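Local coordinates for ABC transporter, substrate-binding protein (Streptococcus pneumoniae, PDB 5G5Y), which binds short- and long-chain fructooligosaccharides, preferring tetrasaccharides and larger, and serves the FusABC-MsmK ABC transporter that imports them, at residues E192-L197 and K232-L237; I203-D208 and D225-G230. One frame throughout, in Å; residues are numbered along the deposited sequence.

Interaction 1: E192-L197 and K232-L237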
ATOM      1  N   GLU A 192       6.944  -9.526  -3.155  1.00 14.98           N
ATOM      2  CA  GLU A 192       7.823 -10.666  -3.270  1.00 14.50           C
ATOM      3  C   GLU A 192       8.886 -10.500  -4.356  1.00 14.60           C
ATOM      4  O   GLU A 192       9.643 -11.412  -4.625  1.00 14.94           O
ATOM      5  CB  GLU A 192       6.987 -11.948  -3.475  1.00 15.34           C
ATOM      6  CG  GLU A 192       6.195 -12.390  -2.245  1.00 15.83           C
ATOM      7  CD  GLU A 192       5.030 -11.510  -1.889  1.00 16.04           C
ATOM      8  OE1 GLU A 192       4.232 -11.183  -2.770  1.00 18.18           O
ATOM      9  OE2 GLU A 192       4.892 -11.114  -0.730  1.00 18.11           O
ATOM     10  N   ASP A 193       8.988  -9.322  -4.948  1.00 15.81           N
ATOM     11  CA  ASP A 193       9.993  -9.056  -5.958  1.00 15.69           C
ATOM     12  C   ASP A 193      11.348  -8.687  -5.335  1.00 15.05           C
ATOM     13  O   ASP A 193      11.385  -8.196  -4.217  1.00 15.39           O
ATOM     14  CB  ASP A 193       9.528  -7.898  -6.856  1.00 15.19           C
ATOM     15  CG  ASP A 193      10.418  -7.727  -8.075  1.00 15.31           C
ATOM     16  OD1 ASP A 193      10.646  -8.756  -8.754  1.00 15.59           O
ATOM     17  OD2 ASP A 193      10.981  -6.627  -8.326  1.00 14.04           O
ATOM     18  N   PHE A 194      12.441  -8.837  -6.100  1.00 13.84           N
ATOM     19  CA  PHE A 194      13.788  -8.566  -5.644  1.00 14.24           C
ATOM     20  C   PHE A 194      14.242  -7.101  -5.745  1.00 14.50           C
ATOM     21  O   PHE A 194      15.364  -6.796  -5.344  1.00 14.19           O
ATOM     22  CB  PHE A 194      14.845  -9.468  -6.384  1.00 14.95           C
ATOM     23  CG  PHE A 194      14.855  -9.313  -7.880  1.00 15.47           C
ATOM     24  CD1 PHE A 194      15.425  -8.205  -8.490  1.00 16.12           C
ATOM     25  CD2 PHE A 194      14.230 -10.251  -8.687  1.00 16.21           C
ATOM     26  CE1 PHE A 194      15.389  -8.059  -9.873  1.00 15.70           C
ATOM     27  CE2 PHE A 194      14.202 -10.097 -10.069  1.00 16.72           C
ATOM     28  CZ  PHE A 194      14.802  -9.013 -10.660  1.00 15.97           C
ATOM     29  N   LYS A 195      13.423  -6.215  -6.322  1.00 13.80           N
ATOM     30  CA  LYS A 195      13.893  -4.876  -6.738  1.00 14.20           C
ATOM     31  C   LYS A 195      14.427  -4.024  -5.558  1.00 14.44           C
ATOM     32  O   LYS A 195      15.252  -3.116  -5.770  1.00 13.72           O
ATOM     33  CB  LYS A 195      12.849  -4.117  -7.584  1.00 14.70           C
ATOM     34  CG  LYS A 195      11.607  -3.668  -6.804  1.00 14.91           C
ATOM     35  CD  LYS A 195      10.695  -2.732  -7.597  1.00 14.99           C
ATOM     36  CE  LYS A 195      10.233  -3.290  -8.944  1.00 15.36           C
ATOM     37  NZ  LYS A 195       9.272  -4.419  -8.746  1.00 15.62           N
ATOM     38  N   PHE A 196      14.012  -4.335  -4.324  1.00 13.72           N
ATOM     39  CA  PHE A 196      14.631  -3.754  -3.120  1.00 15.65           C
ATOM     40  C   PHE A 196      16.184  -3.683  -3.157  1.00 14.97           C
ATOM     41  O   PHE A 196      16.814  -2.699  -2.689  1.00 13.87           O
ATOM     42  CB  PHE A 196      14.150  -4.525  -1.864  1.00 16.42           C
ATOM     43  CG  PHE A 196      14.780  -4.055  -0.603  1.00 17.56           C
ATOM     44  CD1 PHE A 196      14.335  -2.883   0.014  1.00 18.57           C
ATOM     45  CD2 PHE A 196      15.859  -4.722  -0.080  1.00 19.93           C
ATOM     46  CE1 PHE A 196      14.941  -2.404   1.162  1.00 18.78           C
ATOM     47  CE2 PHE A 196      16.483  -4.242   1.071  1.00 20.38           C
ATOM     48  CZ  PHE A 196      16.019  -3.081   1.685  1.00 20.40           C
ATOM     49  N   LEU A 197      16.817  -4.701  -3.728  1.00 15.01           N
ATOM     50  CA  LEU A 197      18.289  -4.777  -3.723  1.00 16.20           C
ATOM     51  C   LEU A 197      18.939  -3.794  -4.699  1.00 15.94           C
ATOM     52  O   LEU A 197      20.135  -3.535  -4.586  1.00 16.46           O
ATOM     53  CB  LEU A 197      18.789  -6.190  -4.062  1.00 17.18           C
ATOM     54  CG  LEU A 197      18.538  -7.275  -2.992  1.00 19.36           C
ATOM     55  CD1 LEU A 197      19.189  -8.589  -3.412  1.00 21.11           C
ATOM     56  CD2 LEU A 197      19.039  -6.863  -1.609  1.00 19.34           C
ATOM     57  N   LYS A 232      22.569  -6.662 -13.683  1.00 15.70           N
ATOM     58  CA  LYS A 232      23.793  -7.436 -13.898  1.00 16.84           C
ATOM     59  C   LYS A 232      24.124  -8.231 -12.633  1.00 16.96           C
ATOM     60  O   LYS A 232      24.605  -9.350 -12.726  1.00 15.55           O
ATOM     61  CB  LYS A 232      24.945  -6.547 -14.294  1.00 17.22           C
ATOM     62  CG  LYS A 232      24.762  -6.022 -15.705  1.00 18.74           C
ATOM     63  CD  LYS A 232      25.857  -5.054 -16.075  1.00 23.07           C
ATOM     64  CE  LYS A 232      27.143  -5.803 -16.343  1.00 27.18           C
ATOM     65  NZ  LYS A 232      28.013  -5.029 -17.266  1.00 32.92           N
ATOM     66  N   PHE A 233      23.776  -7.684 -11.471  1.00 16.38           N
ATOM     67  CA  PHE A 233      23.992  -8.411 -10.202  1.00 17.48           C
ATOM     68  C   PHE A 233      23.083  -9.643 -10.095  1.00 18.35           C
ATOM     69  O   PHE A 233      23.551 -10.750  -9.798  1.00 19.41           O
ATOM     70  CB  PHE A 233      23.793  -7.481  -8.979  1.00 17.68           C
ATOM     71  CG  PHE A 233      23.888  -8.197  -7.667  1.00 17.93           C
ATOM     72  CD1 PHE A 233      25.137  -8.600  -7.173  1.00 18.22           C
ATOM     73  CD2 PHE A 233      22.756  -8.462  -6.915  1.00 18.70           C
ATOM     74  CE1 PHE A 233      25.233  -9.295  -5.978  1.00 18.31           C
ATOM     75  CE2 PHE A 233      22.859  -9.150  -5.688  1.00 19.11           C
ATOM     76  CZ  PHE A 233      24.093  -9.545  -5.222  1.00 19.17           C
ATOM     77  N   ILE A 234      21.787  -9.480 -10.387  1.00 17.08           N
ATOM     78  CA  ILE A 234      20.868 -10.602 -10.317  1.00 15.73           C
ATOM     79  C   ILE A 234      21.291 -11.661 -11.390  1.00 16.18           C
ATOM     80  O   ILE A 234      21.249 -12.879 -11.108  1.00 15.96           O
ATOM     81  CB  ILE A 234      19.401 -10.171 -10.484  1.00 16.10           C
ATOM     82  CG1 ILE A 234      18.995  -9.112  -9.418  1.00 15.96           C
ATOM     83  CG2 ILE A 234      18.469 -11.388 -10.382  1.00 16.22           C
ATOM     84  CD1 ILE A 234      19.175  -9.527  -7.979  1.00 16.19           C
ATOM     85  N   ARG A 235      21.708 -11.197 -12.564  1.00 14.51           N
ATOM     86  CA  ARG A 235      22.297 -12.115 -13.591  1.00 15.61           C
ATOM     87  C   ARG A 235      23.491 -12.955 -13.060  1.00 16.38           C
ATOM     88  O   ARG A 235      23.592 -14.146 -13.341  1.00 17.42           O
ATOM     89  CB  ARG A 235      22.684 -11.349 -14.833  1.00 16.21           C
ATOM     90  CG  ARG A 235      23.462 -12.153 -15.863  1.00 16.37           C
ATOM     91  CD  ARG A 235      22.680 -13.318 -16.424  1.00 16.53           C
ATOM     92  NE  ARG A 235      23.508 -14.107 -17.350  1.00 18.59           N
ATOM     93  CZ  ARG A 235      23.120 -15.229 -17.960  1.00 19.49           C
ATOM     94  NH1 ARG A 235      21.915 -15.720 -17.785  1.00 18.78           N
ATOM     95  NH2 ARG A 235      23.973 -15.878 -18.752  1.00 22.29           N
ATOM     96  N   GLN A 236      24.385 -12.324 -12.328  1.00 16.10           N
ATOM     97  CA  GLN A 236      25.468 -13.038 -11.640  1.00 19.30           C
ATOM     98  C   GLN A 236      24.940 -14.129 -10.745  1.00 17.95           C
ATOM     99  O   GLN A 236      25.456 -15.249 -10.794  1.00 17.96           O
ATOM    100  CB  GLN A 236      26.328 -12.111 -10.798  1.00 22.04           C
ATOM    101  CG  GLN A 236      27.249 -11.179 -11.547  1.00 24.66           C
ATOM    102  CD  GLN A 236      28.015 -10.291 -10.554  1.00 28.79           C
ATOM    103  OE1 GLN A 236      27.565  -9.201 -10.200  1.00 29.83           O
ATOM    104  NE2 GLN A 236      29.140 -10.788 -10.064  1.00 28.97           N
ATOM    105  N   LEU A 237      23.898 -13.837  -9.956  1.00 17.44           N
ATOM    106  CA  LEU A 237      23.269 -14.880  -9.141  1.00 18.08           C
ATOM    107  C   LEU A 237      22.725 -16.007  -9.986  1.00 18.91           C
ATOM    108  O   LEU A 237      22.890 -17.185  -9.615  1.00 20.96           O
ATOM    109  CB  LEU A 237      22.125 -14.355  -8.256  1.00 18.21           C
ATOM    110  CG  LEU A 237      22.474 -13.189  -7.363  1.00 17.82           C
ATOM    111  CD1 LEU A 237      21.262 -12.799  -6.494  1.00 17.72           C
ATOM    112  CD2 LEU A 237      23.695 -13.472  -6.519  1.00 19.40           C
TER
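In the hydrophobic interior of one lobe of this two-lobed solute-binding protein, Phe-194 of a loop meets Ile-234 of helix 225-239. The loop leaves strand 181-183, makes an Asx turn at Asp-193 and includes a short 3-10 segment. CG1 of Ile-234 sits 3.8 Å from CE1 of Phe-194 and equally near CD1, while CG2 of the same isoleucine lies over one face of the ring. The phenyl group is directed at the helix because its CG stands between the backbone N and the carbonyl carbon (chi1 59°). Its opposite face looks back on the loop, where OD1 of Asp-193 is 3.8 Å above the ring plane, displaced toward the rim. A looser second contact adds Leu-197, whose CD1 comes to the edge of the Phe-233 ring, 4.4 Å from CE2. The polar groups of Asp-193 and Lys-195 meet within the loop. In the Asx turn OD2 of Asp-193 accepts from the backbone N of Lys-195 at 3.2 Å, and the NZ of Lys-195 forms a salt bridge to that same OD2 at 2.8 Å. The two donors arrive from opposite faces of the carboxylate plane, which probably restrains its rotation; Arg-450 pairs with OD1. Phe-183 of strand 181-183 touches both Leu-197 and Ile-234, and Ile-454 of helix 429-455 touches Phe-194 and Ile-234, placing the contact between the sheet and that long helix.

Interaction 2: I203-D208 and D225-G230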
ATOM      1  N   ILE A 203      20.355   4.732  -6.136  1.00 14.30           N
ATOM      2  CA  ILE A 203      19.013   5.130  -6.616  1.00 14.30           C
ATOM      3  C   ILE A 203      17.936   4.072  -6.405  1.00 12.75           C
ATOM      4  O   ILE A 203      16.907   4.323  -5.731  1.00 11.93           O
ATOM      5  CB  ILE A 203      19.019   5.613  -8.083  1.00 14.96           C
ATOM      6  CG1 ILE A 203      20.015   6.762  -8.213  1.00 17.09           C
ATOM      7  CG2 ILE A 203      17.632   6.082  -8.475  1.00 15.47           C
ATOM      8  CD1 ILE A 203      20.191   7.337  -9.598  1.00 19.44           C
ATOM      9  N   GLY A 204      18.130   2.921  -7.032  1.00 12.43           N
ATOM     10  CA  GLY A 204      17.247   1.797  -6.812  1.00 12.93           C
ATOM     11  C   GLY A 204      15.997   1.851  -7.664  1.00 13.24           C
ATOM     12  O   GLY A 204      15.993   2.450  -8.745  1.00 11.89           O
ATOM     13  N   ASP A 205      14.948   1.206  -7.178  1.00 14.23           N
ATOM     14  CA  ASP A 205      13.751   0.929  -7.980  1.00 14.08           C
ATOM     15  C   ASP A 205      12.511   0.760  -7.092  1.00 14.25           C
ATOM     16  O   ASP A 205      12.612   0.459  -5.905  1.00 15.33           O
ATOM     17  CB  ASP A 205      13.984  -0.332  -8.822  1.00 14.14           C
ATOM     18  CG  ASP A 205      12.954  -0.518  -9.944  1.00 15.36           C
ATOM     19  OD1 ASP A 205      12.402   0.511 -10.444  1.00 15.14           O
ATOM     20  OD2 ASP A 205      12.707  -1.714 -10.333  1.00 14.66           O
ATOM     21  N   ASN A 206      11.333   0.932  -7.675  1.00 13.11           N
ATOM     22  CA  ASN A 206      10.099   0.586  -6.972  1.00 12.84           C
ATOM     23  C   ASN A 206       9.053   0.202  -8.001  1.00 13.77           C
ATOM     24  O   ASN A 206       9.347   0.259  -9.202  1.00 13.03           O
ATOM     25  CB  ASN A 206       9.650   1.718  -6.059  1.00 12.09           C
ATOM     26  CG  ASN A 206       9.403   3.019  -6.792  1.00 12.36           C
ATOM     27  OD1 ASN A 206       8.856   3.040  -7.906  1.00 12.81           O
ATOM     28  ND2 ASN A 206       9.748   4.128  -6.151  1.00 12.83           N
ATOM     29  N   ASP A 207       7.863  -0.183  -7.549  1.00 13.84           N
ATOM     30  CA  ASP A 207       6.834  -0.706  -8.480  1.00 15.08           C
ATOM     31  C   ASP A 207       6.347   0.324  -9.485  1.00 15.41           C
ATOM     32  O   ASP A 207       5.804  -0.065 -10.498  1.00 14.99           O
ATOM     33  CB  ASP A 207       5.667  -1.337  -7.704  1.00 17.00           C
ATOM     34  CG  ASP A 207       6.038  -2.670  -7.074  1.00 18.71           C
ATOM     35  OD1 ASP A 207       7.108  -3.236  -7.437  1.00 20.44           O
ATOM     36  OD2 ASP A 207       5.268  -3.174  -6.218  1.00 20.66           O
ATOM     37  N   ASP A 208       6.507   1.618  -9.203  1.00 13.82           N
ATOM     38  CA  ASP A 208       6.200   2.682 -10.185  1.00 14.94           C
ATOM     39  C   ASP A 208       7.392   3.041 -11.091  1.00 13.97           C
ATOM     40  O   ASP A 208       7.248   3.848 -12.000  1.00 13.27           O
ATOM     41  CB  ASP A 208       5.800   3.969  -9.473  1.00 15.37           C
ATOM     42  CG  ASP A 208       4.566   3.802  -8.601  1.00 17.99           C
ATOM     43  OD1 ASP A 208       3.570   3.224  -9.059  1.00 18.61           O
ATOM     44  OD2 ASP A 208       4.589   4.244  -7.432  1.00 20.76           O
ATOM     45  N   ASP A 225      21.782   3.897 -15.428  1.00 15.52           N
ATOM     46  CA  ASP A 225      22.952   2.999 -15.364  1.00 17.32           C
ATOM     47  C   ASP A 225      22.938   2.149 -14.090  1.00 16.54           C
ATOM     48  O   ASP A 225      23.380   1.007 -14.108  1.00 16.07           O
ATOM     49  CB  ASP A 225      24.238   3.798 -15.418  1.00 19.40           C
ATOM     50  CG  ASP A 225      24.456   4.472 -16.771  1.00 24.07           C
ATOM     51  OD1 ASP A 225      23.693   4.196 -17.736  1.00 23.88           O
ATOM     52  OD2 ASP A 225      25.419   5.260 -16.857  1.00 26.99           O
ATOM     53  N   ASN A 226      22.423   2.715 -12.996  1.00 14.39           N
ATOM     54  CA  ASN A 226      22.339   2.000 -11.692  1.00 14.04           C
ATOM     55  C   ASN A 226      21.463   0.782 -11.766  1.00 13.61           C
ATOM     56  O   ASN A 226      21.735  -0.215 -11.142  1.00 13.40           O
ATOM     57  CB  ASN A 226      21.798   2.912 -10.577  1.00 14.51           C
ATOM     58  CG  ASN A 226      22.420   4.285 -10.602  1.00 15.17           C
ATOM     59  OD1 ASN A 226      22.142   5.059 -11.533  1.00 15.87           O
ATOM     60  ND2 ASN A 226      23.321   4.589  -9.646  1.00 14.45           N
ATOM     61  N   TYR A 227      20.373   0.901 -12.520  1.00 13.24           N
ATOM     62  CA  TYR A 227      19.426  -0.167 -12.687  1.00 13.48           C
ATOM     63  C   TYR A 227      20.055  -1.307 -13.498  1.00 14.36           C
ATOM     64  O   TYR A 227      19.845  -2.463 -13.181  1.00 13.94           O
ATOM     65  CB  TYR A 227      18.211   0.361 -13.405  1.00 13.36           C
ATOM     66  CG  TYR A 227      17.093  -0.592 -13.654  1.00 13.58           C
ATOM     67  CD1 TYR A 227      17.090  -1.369 -14.787  1.00 14.16           C
ATOM     68  CD2 TYR A 227      15.976  -0.657 -12.796  1.00 14.12           C
ATOM     69  CE1 TYR A 227      16.022  -2.194 -15.075  1.00 13.89           C
ATOM     70  CE2 TYR A 227      14.912  -1.529 -13.064  1.00 14.28           C
ATOM     71  CZ  TYR A 227      14.948  -2.280 -14.214  1.00 14.14           C
ATOM     72  OH  TYR A 227      13.904  -3.136 -14.525  1.00 15.67           O
ATOM     73  N   LYS A 228      20.787  -0.945 -14.550  1.00 14.06           N
ATOM     74  CA  LYS A 228      21.558  -1.913 -15.342  1.00 15.32           C
ATOM     75  C   LYS A 228      22.527  -2.700 -14.439  1.00 16.10           C
ATOM     76  O   LYS A 228      22.588  -3.920 -14.551  1.00 15.12           O
ATOM     77  CB  LYS A 228      22.267  -1.223 -16.511  1.00 17.53           C
ATOM     78  CG  LYS A 228      23.245  -2.124 -17.240  1.00 20.80           C
ATOM     79  CD  LYS A 228      23.698  -1.535 -18.556  1.00 25.87           C
ATOM     80  CE  LYS A 228      24.833  -0.573 -18.394  1.00 31.19           C
ATOM     81  NZ  LYS A 228      25.504  -0.415 -19.722  1.00 38.85           N
ATOM     82  N   GLU A 229      23.242  -2.011 -13.542  1.00 15.34           N
ATOM     83  CA  GLU A 229      24.135  -2.684 -12.601  1.00 16.64           C
ATOM     84  C   GLU A 229      23.390  -3.636 -11.669  1.00 15.98           C
ATOM     85  O   GLU A 229      23.906  -4.703 -11.356  1.00 16.49           O
ATOM     86  CB  GLU A 229      25.020  -1.679 -11.811  1.00 17.47           C
ATOM     87  CG  GLU A 229      25.927  -0.835 -12.693  1.00 19.73           C
ATOM     88  CD  GLU A 229      26.880  -1.670 -13.554  1.00 23.24           C
ATOM     89  OE1 GLU A 229      27.507  -2.612 -13.023  1.00 24.12           O
ATOM     90  OE2 GLU A 229      26.949  -1.417 -14.767  1.00 26.15           O
ATOM     91  N   GLY A 230      22.196  -3.248 -11.205  1.00 15.00           N
ATOM     92  CA  GLY A 230      21.347  -4.118 -10.425  1.00 14.52           C
ATOM     93  C   GLY A 230      20.973  -5.369 -11.178  1.00 14.75           C
ATOM     94  O   GLY A 230      21.032  -6.481 -10.657  1.00 14.45           O
TER
HETATM   95  O   HOH W   1      12.315  -3.647 -12.150  1.00 23.05           O
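Asp-205 and Tyr-227 meet through a polar edge contact and a shared water. OD2 of Asp-205 lies near the plane of the Tyr-227 ring, 3.5 Å from CE2, and the carboxylate stands almost perpendicular to the ring, their planes 86° apart. The tyrosine, with CG anti to the backbone N (chi1 -179°), extends from the helix so that its far end approaches the loop. There a water donates to OD2 of Asp-205 at 2.7 Å and is hydrogen-bonded to OH of Tyr-227 at 2.9 Å, linking the two side chains beyond their direct touch. The other carboxylate oxygen, OD1, is hydrogen-bonded to Thr-221 and His-209.

The second kind of contact is van der Waals. CD1 of Ile-203 packs 3.6 Å from OD1 of Asn-226, the side chains crossing at about a right angle in the first turn of helix 225-239. Asn-226 directs its amide ND2 to the backbone O of Phe-201, so the first turn of the helix is bonded to the same loop. Ile-203 also touches Asn-224, a ligand of the second calcium site, and its side chain is about 7 Å from the calcium ion. For the buried Asp-205, water at one oxygen, two protein partners at the other and the electropositive rim of an aromatic ring would together help a carboxylate to remain charged.

How the interactions relate
The two contacts lie about 10 Å apart, centre to centre, on the same side of the chain's centre, and both use helix 225-239. Along the chain the order is 192-197, 203-208, 225-230, 232-237, so interaction 2 closes a shorter excursion, containing strands 210-212 and 218-220, within the longer one closed by interaction 1. The two loop segments also join directly: NZ of Lys-195 forms a 2.8 Å salt bridge with OD1 of Asp-207, and its CE packs 3.2 Å from OD2 of Asp-205. The same helix thus packs on two successive parts of the loop, the first beginning just after the substrate residue Asn-191, and interaction 2 lies beside the second calcium site.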